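Local coordinates for protein cupin 2, conserved barrel (Desulfitobacterium hafniense, PDB 2OZJ) that is of unknown function but folds as a small conserved cupin barrel, so that it may, as many relatives do, bind a metal or small ligand inside the barrel, at residues E21-N25 / Q26-M30; Y62-Q66 / G67-I71; L86-P89 / A90-H94. One frame throughout, in Å; residues are numbered along the deposited sequence. Where two conformers were deposited one is given.

Contact 1 (E21-N25 / Q26-M30)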
loop_
_atom_site.group_PDB
_atom_site.type_symbol
_atom_site.label_atom_id
_atom_site.label_comp_id
_atom_site.label_asym_id
_atom_site.label_seq_id
_atom_site.Cartn_x
_atom_site.Cartn_y
_atom_site.Cartn_z
ATOM N N GLU A 21 -15.342 5.157 4.419
ATOM C CA GLU A 21 -15.695 6.353 5.187
ATOM C C GLU A 21 -14.971 6.393 6.527
ATOM O O GLU A 21 -14.376 5.407 6.933
ATOM C CB GLU A 21 -17.203 6.418 5.405
ATOM C CG GLU A 21 -17.934 6.535 4.076
ATOM C CD GLU A 21 -19.369 6.027 4.141
ATOM O OE1 GLU A 21 -19.580 4.804 4.300
ATOM O OE2 GLU A 21 -20.279 6.852 4.030
ATOM N N ALA A 22 -14.991 7.550 7.183
ATOM C CA ALA A 22 -14.512 7.650 8.524
ATOM C C ALA A 22 -15.715 8.127 9.375
ATOM O O ALA A 22 -16.636 8.834 8.915
ATOM C CB ALA A 22 -13.213 8.534 8.599
ATOM N N ARG A 23 -15.798 7.594 10.579
ATOM C CA ARG A 23 -16.912 7.904 11.453
ATOM C C ARG A 23 -16.322 8.213 12.817
ATOM O O ARG A 23 -15.270 7.699 13.191
ATOM C CB ARG A 23 -17.883 6.725 11.542
ATOM C CG ARG A 23 -18.650 6.396 10.250
ATOM C CD ARG A 23 -19.979 7.127 10.211
ATOM N NE ARG A 23 -20.790 6.781 9.048
ATOM C CZ ARG A 23 -20.604 7.257 7.813
ATOM N NH1 ARG A 23 -19.627 8.125 7.534
ATOM N NH2 ARG A 23 -21.410 6.855 6.838
ATOM N N GLU A 24 -17.011 9.052 13.575
ATOM C CA GLU A 24 -16.569 9.429 14.911
ATOM C C GLU A 24 -16.679 8.254 15.887
ATOM O O GLU A 24 -15.816 8.036 16.735
ATOM C CB GLU A 24 -17.466 10.572 15.429
ATOM C CG GLU A 24 -16.917 11.295 16.626
ATOM C CD GLU A 24 -15.584 11.996 16.357
ATOM O OE1 GLU A 24 -15.255 12.305 15.188
ATOM O OE2 GLU A 24 -14.857 12.230 17.338
ATOM N N ASN A 25 -17.773 7.522 15.774
ATOM C CA ASN A 25 -18.138 6.580 16.832
ATOM C C ASN A 25 -18.204 5.139 16.375
ATOM O O ASN A 25 -18.603 4.280 17.152
ATOM C CB ASN A 25 -19.489 7.006 17.434
ATOM C CG ASN A 25 -19.393 8.344 18.151
ATOM O OD1 ASN A 25 -18.404 8.618 18.799
ATOM N ND2 ASN A 25 -20.399 9.153 18.039
ATOM N N GLN A 26 -17.870 4.892 15.120
ATOM C CA GLN A 26 -17.878 3.551 14.527
ATOM C C GLN A 26 -16.521 3.228 13.952
ATOM O O GLN A 26 -15.761 4.118 13.556
ATOM C CB GLN A 26 -18.964 3.443 13.467
ATOM C CG GLN A 26 -20.296 3.740 14.119
ATOM C CD GLN A 26 -21.572 3.698 13.262
ATOM O OE1 GLN A 26 -22.666 3.454 13.811
ATOM N NE2 GLN A 26 -21.460 4.003 12.003
ATOM N N VAL A 27 -16.223 1.936 13.932
ATOM C CA VAL A 27 -15.016 1.413 13.339
ATOM C C VAL A 27 -15.441 0.724 12.042
ATOM O O VAL A 27 -16.363 -0.098 12.047
ATOM C CB VAL A 27 -14.338 0.406 14.271
ATOM C CG1 VAL A 27 -13.125 -0.188 13.585
ATOM C CG2 VAL A 27 -14.034 1.064 15.682
ATOM N N LEU A 28 -14.791 1.060 10.936
ATOM C CA LEU A 28 -15.082 0.433 9.641
ATOM C C LEU A 28 -13.852 -0.335 9.136
ATOM O O LEU A 28 -12.724 0.041 9.405
ATOM C CB LEU A 28 -15.495 1.446 8.565
ATOM C CG LEU A 28 -16.875 2.084 8.582
ATOM C CD1 LEU A 28 -17.076 2.903 9.837
ATOM C CD2 LEU A 28 -17.079 2.937 7.350
ATOM N N SER A 29 -14.074 -1.457 8.468
ATOM C CA SER A 29 -12.975 -2.242 7.896
ATOM C C SER A 29 -13.396 -2.840 6.564
ATOM O O SER A 29 -14.574 -3.156 6.341
ATOM C CB SER A 29 -12.508 -3.352 8.846
ATOM O OG SER A 29 -13.501 -4.317 9.044
HETATM N N MSE A 30 -12.399 -3.026 5.694
HETATM C CA MSE A 30 -12.620 -3.683 4.413
HETATM C C MSE A 30 -11.397 -4.505 4.056
HETATM O O MSE A 30 -10.279 -3.952 4.094
HETATM C CB MSE A 30 -12.916 -2.650 3.333
HETATM C CG MSE A 30 -13.280 -3.318 2.010
HETATM SE SE MSE A 30 -14.231 -2.260 0.729
HETATM C CE MSE A 30 -12.745 -1.120 0.218
HETATM O O HOH W 1 -14.660 5.125 11.091
HETATM O O HOH W 2 -14.450 5.600 15.681
#

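Contact 2 (Y62-Q66 / G67-I71)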
loop_
_atom_site.group_PDB
_atom_site.type_symbol
_atom_site.label_atom_id
_atom_site.label_comp_id
_atom_site.label_asym_id
_atom_site.label_seq_id
_atom_site.Cartn_x
_atom_site.Cartn_y
_atom_site.Cartn_z
ATOM N N TYR A 62 1.931 -0.170 8.189
ATOM C CA TYR A 62 0.798 0.770 8.318
ATOM C C TYR A 62 1.067 1.988 7.406
ATOM O O TYR A 62 2.164 2.568 7.413
ATOM C CB TYR A 62 0.657 1.266 9.743
ATOM C CG TYR A 62 0.281 0.214 10.714
ATOM C CD1 TYR A 62 -0.993 -0.287 10.719
ATOM C CD2 TYR A 62 1.188 -0.290 11.631
ATOM C CE1 TYR A 62 -1.368 -1.268 11.610
ATOM C CE2 TYR A 62 0.811 -1.291 12.538
ATOM C CZ TYR A 62 -0.464 -1.761 12.512
ATOM O OH TYR A 62 -0.873 -2.740 13.389
ATOM N N LEU A 63 0.052 2.379 6.654
ATOM C CA LEU A 63 0.092 3.558 5.790
ATOM C C LEU A 63 -1.107 4.430 6.101
ATOM O O LEU A 63 -2.251 3.981 5.973
ATOM C CB LEU A 63 0.100 3.203 4.312
ATOM C CG LEU A 63 0.000 4.363 3.304
ATOM C CD1 LEU A 63 1.265 5.265 3.179
ATOM C CD2 LEU A 63 -0.296 3.717 1.918
ATOM N N ILE A 64 -0.841 5.661 6.558
ATOM C CA ILE A 64 -1.924 6.565 6.909
ATOM C C ILE A 64 -2.460 7.226 5.641
ATOM O O ILE A 64 -1.703 7.811 4.883
ATOM C CB ILE A 64 -1.499 7.627 7.925
ATOM C CG1 ILE A 64 -0.824 6.974 9.114
ATOM C CG2 ILE A 64 -2.733 8.441 8.404
ATOM C CD1 ILE A 64 -1.659 5.968 9.813
ATOM N N LEU A 65 -3.757 7.094 5.400
ATOM C CA LEU A 65 -4.370 7.609 4.191
ATOM C C LEU A 65 -4.954 9.007 4.410
ATOM O O LEU A 65 -4.939 9.851 3.513
ATOM C CB LEU A 65 -5.472 6.668 3.717
ATOM C CG LEU A 65 -5.033 5.234 3.436
ATOM C CD1 LEU A 65 -6.247 4.398 3.080
ATOM C CD2 LEU A 65 -3.952 5.163 2.350
ATOM N N GLN A 66 -5.472 9.253 5.605
ATOM C CA GLN A 66 -6.191 10.468 5.903
ATOM C C GLN A 66 -6.236 10.570 7.413
ATOM O O GLN A 66 -6.316 9.569 8.103
ATOM C CB GLN A 66 -7.589 10.330 5.321
ATOM C CG GLN A 66 -8.421 11.571 5.232
ATOM C CD GLN A 66 -9.845 11.240 4.775
ATOM O OE1 GLN A 66 -10.070 10.801 3.639
ATOM N NE2 GLN A 66 -10.813 11.435 5.674
ATOM N N GLY A 67 -6.176 11.778 7.940
ATOM C CA GLY A 67 -6.192 11.976 9.385
ATOM C C GLY A 67 -4.853 11.699 10.028
ATOM O O GLY A 67 -3.852 11.442 9.354
ATOM N N GLU A 68 -4.835 11.787 11.343
ATOM C CA GLU A 68 -3.637 11.576 12.130
ATOM C C GLU A 68 -3.860 10.443 13.105
ATOM O O GLU A 68 -5.003 10.172 13.507
ATOM C CB GLU A 68 -3.294 12.847 12.888
ATOM C CG GLU A 68 -2.905 13.958 11.975
ATOM C CD GLU A 68 -2.537 15.189 12.724
ATOM O OE1 GLU A 68 -1.427 15.239 13.301
ATOM O OE2 GLU A 68 -3.378 16.100 12.729
ATOM N N ALA A 69 -2.759 9.804 13.484
ATOM C CA ALA A 69 -2.770 8.655 14.375
ATOM C C ALA A 69 -1.524 8.676 15.259
ATOM O O ALA A 69 -0.601 9.468 15.045
ATOM C CB ALA A 69 -2.825 7.353 13.565
ATOM N N VAL A 70 -1.516 7.793 16.250
ATOM C CA VAL A 70 -0.384 7.617 17.145
ATOM C C VAL A 70 -0.204 6.130 17.361
ATOM O O VAL A 70 -1.188 5.419 17.603
ATOM C CB VAL A 70 -0.615 8.292 18.516
ATOM C CG1 VAL A 70 0.598 8.105 19.426
ATOM C CG2 VAL A 70 -0.921 9.761 18.334
ATOM N N ILE A 71 1.029 5.649 17.254
ATOM C CA ILE A 71 1.329 4.266 17.547
ATOM C C ILE A 71 2.163 4.193 18.804
ATOM O O ILE A 71 3.119 4.950 18.974
ATOM C CB ILE A 71 2.095 3.538 16.430
ATOM C CG1 ILE A 71 1.282 3.511 15.163
ATOM C CG2 ILE A 71 2.332 2.105 16.833
ATOM C CD1 ILE A 71 1.989 2.733 13.971
#

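Contact 3 (L86-P89 / A90-H94)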
loop_
_atom_site.group_PDB
_atom_site.type_symbol
_atom_site.label_atom_id
_atom_site.label_comp_id
_atom_site.label_asym_id
_atom_site.label_seq_id
_atom_site.Cartn_x
_atom_site.Cartn_y
_atom_site.Cartn_z
ATOM N N LEU A 86 4.891 3.256 8.417
ATOM C CA LEU A 86 5.718 2.693 9.478
ATOM C C LEU A 86 5.594 1.185 9.441
ATOM O O LEU A 86 4.488 0.669 9.292
ATOM C CB LEU A 86 5.280 3.205 10.862
ATOM C CG LEU A 86 6.314 3.018 11.992
ATOM C CD1 LEU A 86 7.584 3.883 11.850
ATOM C CD2 LEU A 86 5.674 3.320 13.334
HETATM N N MSE A 87 6.722 0.489 9.555
HETATM C CA MSE A 87 6.746 -0.959 9.629
HETATM C C MSE A 87 6.941 -1.374 11.074
HETATM O O MSE A 87 7.831 -0.873 11.760
HETATM C CB MSE A 87 7.876 -1.525 8.773
HETATM C CG MSE A 87 7.717 -3.032 8.484
HETATM SE SE MSE A 87 8.432 -4.163 9.831
HETATM C CE MSE A 87 10.186 -4.543 9.139
ATOM N N VAL A 88 6.055 -2.256 11.538
ATOM C CA VAL A 88 6.127 -2.805 12.892
ATOM C C VAL A 88 6.450 -4.299 12.787
ATOM O O VAL A 88 5.659 -5.066 12.239
ATOM C CB VAL A 88 4.800 -2.551 13.675
ATOM C CG1 VAL A 88 4.861 -3.156 15.055
ATOM C CG2 VAL A 88 4.485 -1.039 13.748
ATOM N N PRO A 89 7.627 -4.713 13.274
ATOM C CA PRO A 89 8.056 -6.099 13.058
ATOM C C PRO A 89 7.254 -7.134 13.836
ATOM O O PRO A 89 6.654 -6.814 14.857
ATOM C CB PRO A 89 9.533 -6.097 13.490
ATOM C CG PRO A 89 9.693 -4.913 14.353
ATOM C CD PRO A 89 8.662 -3.911 13.963
ATOM N N ALA A 90 7.233 -8.357 13.314
ATOM C CA ALA A 90 6.657 -9.515 13.986
ATOM C C ALA A 90 6.993 -9.520 15.459
ATOM O O ALA A 90 8.141 -9.301 15.857
ATOM C CB ALA A 90 7.160 -10.811 13.357
ATOM N N HIS A 91 5.970 -9.770 16.264
ATOM C CA HIS A 91 6.081 -9.903 17.712
ATOM C C HIS A 91 6.341 -8.612 18.494
ATOM O O HIS A 91 6.534 -8.663 19.692
ATOM C CB HIS A 91 7.109 -11.002 18.079
ATOM C CG HIS A 91 6.739 -12.353 17.545
ATOM N ND1 HIS A 91 7.489 -13.023 16.601
ATOM C CD2 HIS A 91 5.659 -13.134 17.787
ATOM C CE1 HIS A 91 6.904 -14.172 16.309
ATOM N NE2 HIS A 91 5.790 -14.259 17.009
ATOM N N LYS A 92 6.305 -7.460 17.851
ATOM C CA LYS A 92 6.388 -6.199 18.559
ATOM C C LYS A 92 4.957 -5.852 19.001
ATOM O O LYS A 92 4.048 -5.712 18.184
ATOM C CB LYS A 92 6.996 -5.105 17.674
ATOM C CG LYS A 92 7.260 -3.737 18.348
ATOM C CD LYS A 92 8.240 -3.786 19.517
ATOM C CE LYS A 92 9.579 -4.433 19.167
ATOM N NZ LYS A 92 10.038 -4.129 17.781
ATOM N N ILE A 93 4.761 -5.772 20.317
ATOM C CA ILE A 93 3.466 -5.414 20.884
ATOM C C ILE A 93 3.264 -3.927 20.656
ATOM O O ILE A 93 4.164 -3.136 20.928
ATOM C CB ILE A 93 3.414 -5.727 22.406
ATOM C CG1 ILE A 93 3.610 -7.223 22.645
ATOM C CG2 ILE A 93 2.099 -5.267 22.990
ATOM N N HIS A 94 2.105 -3.547 20.162
ATOM C CA HIS A 94 1.862 -2.163 19.774
ATOM C C HIS A 94 0.365 -1.866 19.789
ATOM O O HIS A 94 -0.459 -2.775 19.786
ATOM C CB HIS A 94 2.467 -1.848 18.385
ATOM C CG HIS A 94 1.820 -2.569 17.246
ATOM N ND1 HIS A 94 1.956 -3.927 17.050
ATOM C CD2 HIS A 94 1.055 -2.118 16.227
ATOM C CE1 HIS A 94 1.302 -4.278 15.959
ATOM N NE2 HIS A 94 0.729 -3.202 15.451
#

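Contact 1 (E21-N25 / Q26-M30)
Arg23 turns CG anti to its own carbonyl carbon (chi1 -67°) and then bends at chi2 (-92°), which lays its chain alongside Gln26, pointing the same way. The amide of Gln26 does not cover the guanidinium but comes to its edge, near its plane, with the two flat groups 30° apart. The closest atoms of the two side chains are Arg23 CD and Gln26 NE2, at 3.9 Å. Nearer the backbone, Arg23 CG lies 3.9 Å from Leu28 CD1. The other methyl, Leu28 CD2, comes 3.7 Å from Glu21 O and also touches Glu21 CB, so the two branches of Leu28 serve two different residues of the preceding loop. Further out, in the conformer of Arg23 described, one of two deposited, and so with some doubt, Arg23 NH2 reaches Glu21 OE2 at 3.0 Å in a salt bridge whose hydrogen bond is weak. Between the backbones a water accepts from Arg23 N at 2.8 Å and donates to Gln26 O at 2.9 Å. The loop 21-25 thus doubles back to the start of strand 28-34 of the six-stranded cupin sheet, where Leu28 pairs through its backbone with Ser44 of strand 38-46 and Glu21 O is hydrogen-bonded to Ser44 OG. Direct polar bonding between side chain and partner stays within 21-25, and what joins the two segments across the turn is water and aliphatic carbon, among residues that lie at the surface.

Contact 2 (Y62-Q66 / G67-I71)
The Tyr62 ring receives Ile71 obliquely, with CD1 of the isoleucine 3.9 Å from Tyr62 CD2. Elsewhere it meets the imidazole of His94, the two planes at about 60°, and its hydroxyl is hydrogen-bonded to His94 NE2. The place is a corner of the cupin beta-barrel: strand 60-65, from the six-stranded sheet, swings through Gln66 and Gly67 into strand 68-73 of the three-stranded sheet, and the end-to-end directions of the two segments differ by 153°. Because they belong to different sheets, they splay instead of pairing, and Tyr62 and Ile71 span the open end from opposite walls. Lower in the corner Ile64 fills the angle with two branches. Its CD1 packs on the methyl of Ala69, 4.2 Å from Ala69 CB, while CG2, set anti to the backbone N, drops toward the turn. Leu80 of strand 76-80 lies against both Ile64 and Ile71, and Phe102 against Ala69, and these two extend the apolar cluster of the corner. The change of direction starts with a classic beta bulge, in which Leu65 and Gln66 both face Lys103 on the neighbouring strand. Gln66 turns its side chain away from the corner, and OE1 is held by Lys103 NZ. Gly67 then takes a positive phi of 78°, and a beta carbon there would fall 2.6 Å from Gln66 O, a clash. Elsewhere on strand 60-65, Leu63 packs on Leu16 of the second subunit. At the tightest point of the corner, Ile64 CG2 lies 3.3 Å from Gly67 O.

Contact 3 (L86-P89 / A90-H94)
Pro89 and Val88 have the most surface buried, Pro89 packing beside Lys92 and Val88 on the ring of His94. Val88 ends strand 84-88 of the cupin barrel, and Pro89 opens a type II beta turn that runs to Lys92. The turn is closed by Lys92 N donating to Pro89 O at 3.1 Å, and His91 fills its third position with a positive phi of 72°. Lys92 curls back alongside the proline ring, bent at three successive torsions, until NZ lies 3.5 Å from Pro89 CG. Val88 sends CG1, anti to its backbone N, both to Lys92 CB and over one face of the His94 imidazole. This is a CH-pi contact, with Val88 CG1 3.7 Å from the centroid of the His94 ring and 15° off the ring normal. Pro89 and His94 fall where the second cupin motif has its proline and its histidine, often a metal ligand in relatives; here NE2 has Tyr62 as its partner. Replacing the imidazole by an alanine is likely to leave the Val88 methyl without its ring and Lys92 O and the tyrosine hydroxyl without this partner. Asp59 OD1 accepts from Ala90 N, tying the turn to a neighbouring loop. The ring is steadied from its other nitrogen: His94 ND1 donates to Lys92 O at 3.0 Å, with the carbonyl oxygen lying 16° out of the imidazole plane.

How the contacts relate
Contact 1 is a surface contact between a loop and the start of strand 28-34, whereas contacts 2 and 3 are partly buried and carry the chain from the six-stranded sheet toward the three-stranded one. All three reach the six-stranded sheet, but contacts 1 and 3 lie on opposite sides of the chain's centre, their own centres about 23 Å apart. Contacts 2 and 3 touch directly, since strands 60-65 and 84-88 are neighbours: Tyr62 N is 2.9 Å from Leu86 O, a probable hydrogen bond, and Ile71 packs on Leu86. Chemistry follows place: contact 1 relies on water and on aliphatic carbon of Arg23 and Leu28, contact 2 on aliphatic carbon and one aromatic ring, and contact 3 on a turn bond and an imidazole.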